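Local coordinates for protein putative silent information regulator 2 (Leishmania infantum, PDB 5OL0) that probably removes acetyl groups from lysine side chains of proteins, consuming NAD+ and releasing nicotinamide, as a zinc-containing class I sirtuin, at residues 35-40 against 212-217; 231-236 against 276-281. All coordinates share one frame; numbering follows the deposited sequence.

Overall arrangement
Both contacts belong to the Rossmann-type domain, and both reach its six-stranded parallel sheet. Contact 1 joins two neighbouring central strands, 36-40 and 213-217, in the buried interior; contact 2 sits at the surface, where the loop between strands 213-217 and 239-242 meets the approach to the edge strand 279-282, one of the two outermost. Their centres are about 11 Å apart, and they touch where L37 CD2 packs on V233 CG1. The chemistry follows the location: regular backbone hydrogen bonds flanked by aliphatic side chains in contact 1, with one charged pair at its end, against a single arginine reaching loop carbonyls and a water in contact 2.

Contact 1: 35-40 against 212-217; sequences RILVLV and ELVIII
Strands 36-40 and 213-217 run side by side in the same direction, 4.7 Å apart at closest approach and 16° from parallel. The rungs between them come from L37 and L39, whose N-H groups go to the carbonyls of L213 and I215 while their own carbonyls receive I215 N and I217 N. The tightest is I217 N to L39 O at 2.7 Å, nearly straight.

At the loop end E212 and R35 grip each other twice through backbone and side chain. E212 N gives its proton to R35 O at 2.9 Å, and R35 N returns one to E212 OE1, arriving from above the carboxylate plane; R34 N shares that oxygen.

From CB outward, R35 runs along the E212 carboxylate, OE1 lying 3.7 Å from CB and close to CG. The bend at chi3 (-52°) sets NE to donate to I210 O. E212 OE2 lies over one guanidinium face, displaced toward its rim on the NH1 side, 3.1 Å from R35 NH1; the salt bridge is one of charge, with no N-H aimed at it. NH2 passes beside E212 CG.

On one face of the sheet I36 CG1 meets L213 CD2 at 4.0 Å; on the other, V214 CG2 touches both L37 CD2 and L39 CG. Helix 106-116 covers V38 and V40. This is the central parallel pair of a sirtuin Rossmann-type sheet; the side chain of I216 lies near that of T219 and that of I217 near C286, both probably part of the NAD+ site.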
loop_
_atom_site.group_PDB
_atom_site.type_symbol
_atom_site.label_atom_id
_atom_site.label_comp_id
_atom_site.label_asym_id
_atom_site.label_seq_id
_atom_site.Cartn_x
_atom_site.Cartn_y
_atom_site.Cartn_z
ATOM N N ARG A 35 1.268 4.083 -19.095
ATOM C CA ARG A 35 2.204 4.184 -18.014
ATOM C C ARG A 35 1.444 4.682 -16.730
ATOM O O ARG A 35 1.571 5.857 -16.329
ATOM C CB ARG A 35 3.357 5.104 -18.431
ATOM C CG ARG A 35 4.061 4.541 -19.693
ATOM C CD ARG A 35 5.445 5.034 -19.837
ATOM N NE ARG A 35 5.485 6.491 -19.765
ATOM C CZ ARG A 35 5.469 7.326 -20.802
ATOM N NH1 ARG A 35 5.393 6.870 -22.062
ATOM N NH2 ARG A 35 5.551 8.642 -20.579
ATOM N N ILE A 36 0.607 3.804 -16.169
ATOM C CA ILE A 36 -0.213 4.145 -14.990
ATOM C C ILE A 36 0.582 3.704 -13.740
ATOM O O ILE A 36 0.916 2.542 -13.595
ATOM C CB ILE A 36 -1.600 3.505 -14.950
ATOM C CG1 ILE A 36 -2.377 3.880 -16.217
ATOM C CG2 ILE A 36 -2.358 3.925 -13.681
ATOM C CD1 ILE A 36 -3.723 3.175 -16.402
ATOM N N LEU A 37 0.861 4.666 -12.863
ATOM C CA LEU A 37 1.463 4.374 -11.568
ATOM C C LEU A 37 0.329 4.248 -10.557
ATOM O O LEU A 37 -0.467 5.162 -10.404
ATOM C CB LEU A 37 2.399 5.494 -11.184
ATOM C CG LEU A 37 3.028 5.416 -9.794
ATOM C CD1 LEU A 37 4.037 4.303 -9.733
ATOM C CD2 LEU A 37 3.694 6.727 -9.489
ATOM N N VAL A 38 0.249 3.100 -9.901
ATOM C CA VAL A 38 -0.782 2.898 -8.913
ATOM C C VAL A 38 -0.086 2.838 -7.596
ATOM O O VAL A 38 0.871 2.073 -7.410
ATOM C CB VAL A 38 -1.561 1.584 -9.157
ATOM C CG1 VAL A 38 -2.718 1.411 -8.122
ATOM C CG2 VAL A 38 -2.135 1.571 -10.547
ATOM N N LEU A 39 -0.569 3.640 -6.676
ATOM C CA LEU A 39 -0.167 3.620 -5.265
ATOM C C LEU A 39 -1.287 3.135 -4.371
ATOM O O LEU A 39 -2.448 3.565 -4.511
ATOM C CB LEU A 39 0.184 5.041 -4.799
ATOM C CG LEU A 39 1.102 5.820 -5.716
ATOM C CD1 LEU A 39 1.471 7.152 -5.095
ATOM C CD2 LEU A 39 2.377 5.047 -6.029
ATOM N N VAL A 40 -0.940 2.307 -3.389
ATOM C CA VAL A 40 -1.899 1.606 -2.607
ATOM C C VAL A 40 -1.611 1.776 -1.139
ATOM O O VAL A 40 -0.476 1.644 -0.746
ATOM C CB VAL A 40 -1.870 0.093 -2.948
ATOM C CG1 VAL A 40 -3.024 -0.599 -2.243
ATOM C CG2 VAL A 40 -2.011 -0.149 -4.432
ATOM N N GLU A 212 2.189 8.637 -16.787
ATOM C CA GLU A 212 1.161 9.380 -17.563
ATOM C C GLU A 212 -0.113 9.614 -16.739
ATOM O O GLU A 212 -0.989 10.343 -17.150
ATOM C CB GLU A 212 0.756 8.561 -18.811
ATOM C CG GLU A 212 1.808 8.538 -19.894
ATOM C CD GLU A 212 1.639 7.438 -20.985
ATOM O OE1 GLU A 212 0.890 6.432 -20.879
ATOM O OE2 GLU A 212 2.347 7.593 -21.991
ATOM N N LEU A 213 -0.207 8.942 -15.589
ATOM C CA LEU A 213 -1.384 8.922 -14.746
ATOM C C LEU A 213 -1.000 8.239 -13.442
ATOM O O LEU A 213 -0.259 7.218 -13.441
ATOM C CB LEU A 213 -2.535 8.177 -15.408
ATOM C CG LEU A 213 -3.775 7.989 -14.546
ATOM C CD1 LEU A 213 -4.460 9.299 -14.200
ATOM C CD2 LEU A 213 -4.712 7.011 -15.224
ATOM N N VAL A 214 -1.497 8.798 -12.345
ATOM C CA VAL A 214 -1.276 8.226 -11.050
ATOM C C VAL A 214 -2.646 8.078 -10.375
ATOM O O VAL A 214 -3.500 8.947 -10.498
ATOM C CB VAL A 214 -0.204 8.973 -10.252
ATOM C CG1 VAL A 214 -0.537 10.403 -10.065
ATOM C CG2 VAL A 214 0.003 8.330 -8.895
ATOM N N ILE A 215 -2.885 6.895 -9.820
ATOM C CA ILE A 215 -4.126 6.569 -9.151
ATOM C C ILE A 215 -3.657 6.115 -7.799
ATOM O O ILE A 215 -2.817 5.193 -7.685
ATOM C CB ILE A 215 -4.873 5.389 -9.829
ATOM C CG1 ILE A 215 -5.186 5.711 -11.300
ATOM C CG2 ILE A 215 -6.151 5.063 -9.063
ATOM C CD1 ILE A 215 -5.906 4.569 -12.039
ATOM N N ILE A 216 -4.182 6.774 -6.768
ATOM C CA ILE A 216 -3.652 6.705 -5.427
ATOM C C ILE A 216 -4.805 6.233 -4.573
ATOM O O ILE A 216 -5.778 6.989 -4.380
ATOM C CB ILE A 216 -3.218 8.120 -4.968
ATOM C CG1 ILE A 216 -2.204 8.678 -5.937
ATOM C CG2 ILE A 216 -2.752 8.147 -3.487
ATOM C CD1 ILE A 216 -1.918 10.180 -5.758
ATOM N N ILE A 217 -4.747 4.977 -4.111
ATOM C CA ILE A 217 -5.920 4.363 -3.499
ATOM C C ILE A 217 -5.698 4.061 -2.040
ATOM O O ILE A 217 -4.961 3.092 -1.657
ATOM C CB ILE A 217 -6.316 3.064 -4.199
ATOM C CG1 ILE A 217 -6.319 3.289 -5.720
ATOM C CG2 ILE A 217 -7.638 2.557 -3.578
ATOM C CD1 ILE A 217 -6.659 2.095 -6.580
#

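Contact 2: 231-236 against 276-281; sequences CVVPKS and VCRDVL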
loop_
_atom_site.group_PDB
_atom_site.type_symbol
_atom_site.label_atom_id
_atom_site.label_comp_id
_atom_site.label_asym_id
_atom_site.label_seq_id
_atom_site.Cartn_x
_atom_site.Cartn_y
_atom_site.Cartn_z
ATOM N N CYS A 231 4.377 13.308 -5.737
ATOM C CA CYS A 231 4.990 14.633 -5.836
ATOM C C CYS A 231 5.994 14.781 -6.974
ATOM O O CYS A 231 6.274 15.904 -7.356
ATOM C CB CYS A 231 5.640 15.036 -4.489
ATOM S SG CYS A 231 4.353 15.045 -3.176
ATOM N N VAL A 232 6.575 13.687 -7.459
ATOM C CA VAL A 232 7.670 13.715 -8.461
ATOM C C VAL A 232 7.157 13.345 -9.880
ATOM O O VAL A 232 7.906 13.392 -10.818
ATOM C CB VAL A 232 8.885 12.831 -8.089
ATOM C CG1 VAL A 232 9.585 13.301 -6.786
ATOM C CG2 VAL A 232 8.504 11.385 -7.910
ATOM N N VAL A 233 5.879 13.026 -10.043
ATOM C CA VAL A 233 5.335 12.811 -11.375
ATOM C C VAL A 233 5.266 14.165 -12.085
ATOM O O VAL A 233 5.205 15.192 -11.423
ATOM C CB VAL A 233 3.949 12.140 -11.358
ATOM C CG1 VAL A 233 4.020 10.866 -10.544
ATOM C CG2 VAL A 233 2.876 13.060 -10.814
ATOM N N PRO A 234 5.222 14.168 -13.418
ATOM C CA PRO A 234 5.151 15.456 -14.135
ATOM C C PRO A 234 3.959 16.334 -13.664
ATOM O O PRO A 234 2.866 15.830 -13.371
ATOM C CB PRO A 234 5.014 15.033 -15.590
ATOM C CG PRO A 234 5.638 13.657 -15.662
ATOM C CD PRO A 234 5.337 13.014 -14.336
ATOM N N LYS A 235 4.182 17.641 -13.603
ATOM C CA LYS A 235 3.184 18.620 -13.137
ATOM C C LYS A 235 1.887 18.637 -13.942
ATOM O O LYS A 235 0.878 19.096 -13.455
ATOM C CB LYS A 235 3.771 20.056 -13.098
ATOM C CG LYS A 235 4.277 20.593 -14.457
ATOM C CD LYS A 235 4.322 22.137 -14.600
ATOM C CE LYS A 235 3.375 22.657 -15.689
ATOM N NZ LYS A 235 3.609 24.099 -15.920
ATOM N N SER A 236 1.914 18.100 -15.142
ATOM C CA SER A 236 0.764 18.091 -16.029
ATOM C C SER A 236 -0.031 16.796 -16.007
ATOM O O SER A 236 -1.114 16.741 -16.607
ATOM C CB SER A 236 1.272 18.281 -17.460
ATOM O OG SER A 236 2.253 17.264 -17.755
ATOM N N VAL A 276 -1.595 23.477 -14.642
ATOM C CA VAL A 276 -2.943 22.894 -14.916
ATOM C C VAL A 276 -3.653 22.192 -13.710
ATOM O O VAL A 276 -3.033 21.784 -12.718
ATOM C CB VAL A 276 -2.980 21.926 -16.151
ATOM C CG1 VAL A 276 -2.708 22.673 -17.472
ATOM C CG2 VAL A 276 -2.078 20.703 -15.949
ATOM N N CYS A 277 -4.977 22.093 -13.829
ATOM C CA CYS A 277 -5.829 21.483 -12.849
ATOM C C CYS A 277 -5.881 19.977 -13.221
ATOM O O CYS A 277 -6.444 19.584 -14.255
ATOM C CB CYS A 277 -7.184 22.186 -12.878
ATOM S SG CYS A 277 -8.447 21.407 -11.867
ATOM N N ARG A 278 -5.175 19.165 -12.426
ATOM C CA ARG A 278 -4.932 17.769 -12.765
ATOM C C ARG A 278 -5.278 16.738 -11.662
ATOM O O ARG A 278 -5.163 15.564 -11.924
ATOM C CB ARG A 278 -3.497 17.574 -13.331
ATOM C CG ARG A 278 -2.322 18.170 -12.550
ATOM C CD ARG A 278 -2.050 17.385 -11.301
ATOM N NE ARG A 278 -0.832 17.761 -10.606
ATOM C CZ ARG A 278 0.369 17.209 -10.772
ATOM N NH1 ARG A 278 0.618 16.237 -11.650
ATOM N NH2 ARG A 278 1.343 17.651 -10.025
ATOM N N ASP A 279 -5.687 17.184 -10.477
ATOM C CA ASP A 279 -6.033 16.342 -9.325
ATOM C C ASP A 279 -7.515 16.199 -9.218
ATOM O O ASP A 279 -8.266 17.102 -9.597
ATOM C CB ASP A 279 -5.558 16.982 -8.015
ATOM C CG ASP A 279 -4.082 17.119 -7.942
ATOM O OD1 ASP A 279 -3.378 16.344 -8.606
ATOM O OD2 ASP A 279 -3.603 18.010 -7.216
ATOM N N VAL A 280 -7.936 14.995 -8.854
ATOM C CA VAL A 280 -9.309 14.711 -8.515
ATOM C C VAL A 280 -9.366 13.782 -7.312
ATOM O O VAL A 280 -8.506 12.903 -7.170
ATOM C CB VAL A 280 -10.023 14.161 -9.754
ATOM C CG1 VAL A 280 -9.394 12.877 -10.225
ATOM C CG2 VAL A 280 -11.481 13.991 -9.466
ATOM N N LEU A 281 -10.320 14.039 -6.423
ATOM C CA LEU A 281 -10.603 13.205 -5.250
ATOM C C LEU A 281 -11.940 12.519 -5.360
ATOM O O LEU A 281 -12.956 13.185 -5.542
ATOM C CB LEU A 281 -10.661 14.034 -4.016
ATOM C CG LEU A 281 -10.936 13.347 -2.696
ATOM C CD1 LEU A 281 -9.842 12.385 -2.286
ATOM C CD2 LEU A 281 -11.069 14.464 -1.685
HETATM O O HOH W 1 3.778 16.167 -9.537
#
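The backbone of 231-236 is an irregular loop that passes the approach to strand 279-282 without pairing with it, the nearest CA atoms being those of S236 and V276 at 6.2 Å. In the Rossmann-type sheet of this sirtuin, the loop leads into strand 239-242, next to the edge strand, so the contact ties that loop to the sheet margin.

R278 carries most of it. Its CG takes the crowded position between backbone N and carbonyl carbon (chi1 50°), and a second bend at chi2 (73°) folds the chain before it reaches out to the loop. There the carbonyl of K235 stands over the centre of the guanidinium, with its oxygen 3.3 Å from R278 CZ. That oxygen is poorly placed for an N-H and instead lies over the flat face, a position that probably favours the positive group.

The directed bond is made one residue earlier: R278 NH1 donates to P234 O at 2.9 Å. The proton arrives on a lone pair in the carbonyl plane, but the N-H angle is only 130° and the oxygen is tilted out of the guanidinium plane. NH1 also bonds V237 O, so one nitrogen holds the loop at two carbonyls. V233 CG2 packs obliquely against NH1, while on the outside CG2 of V276, itself poorly ordered, rests 3.9 Å from S236 CA.

Charge balance for R278 probably comes partly from D279, whose OD1 lies near NE but well out of plane and also pairs with R239. At the remaining terminal nitrogen, R278 NH2 donates to a water at 2.9 Å, and that water lies 2.6 Å from V233 O.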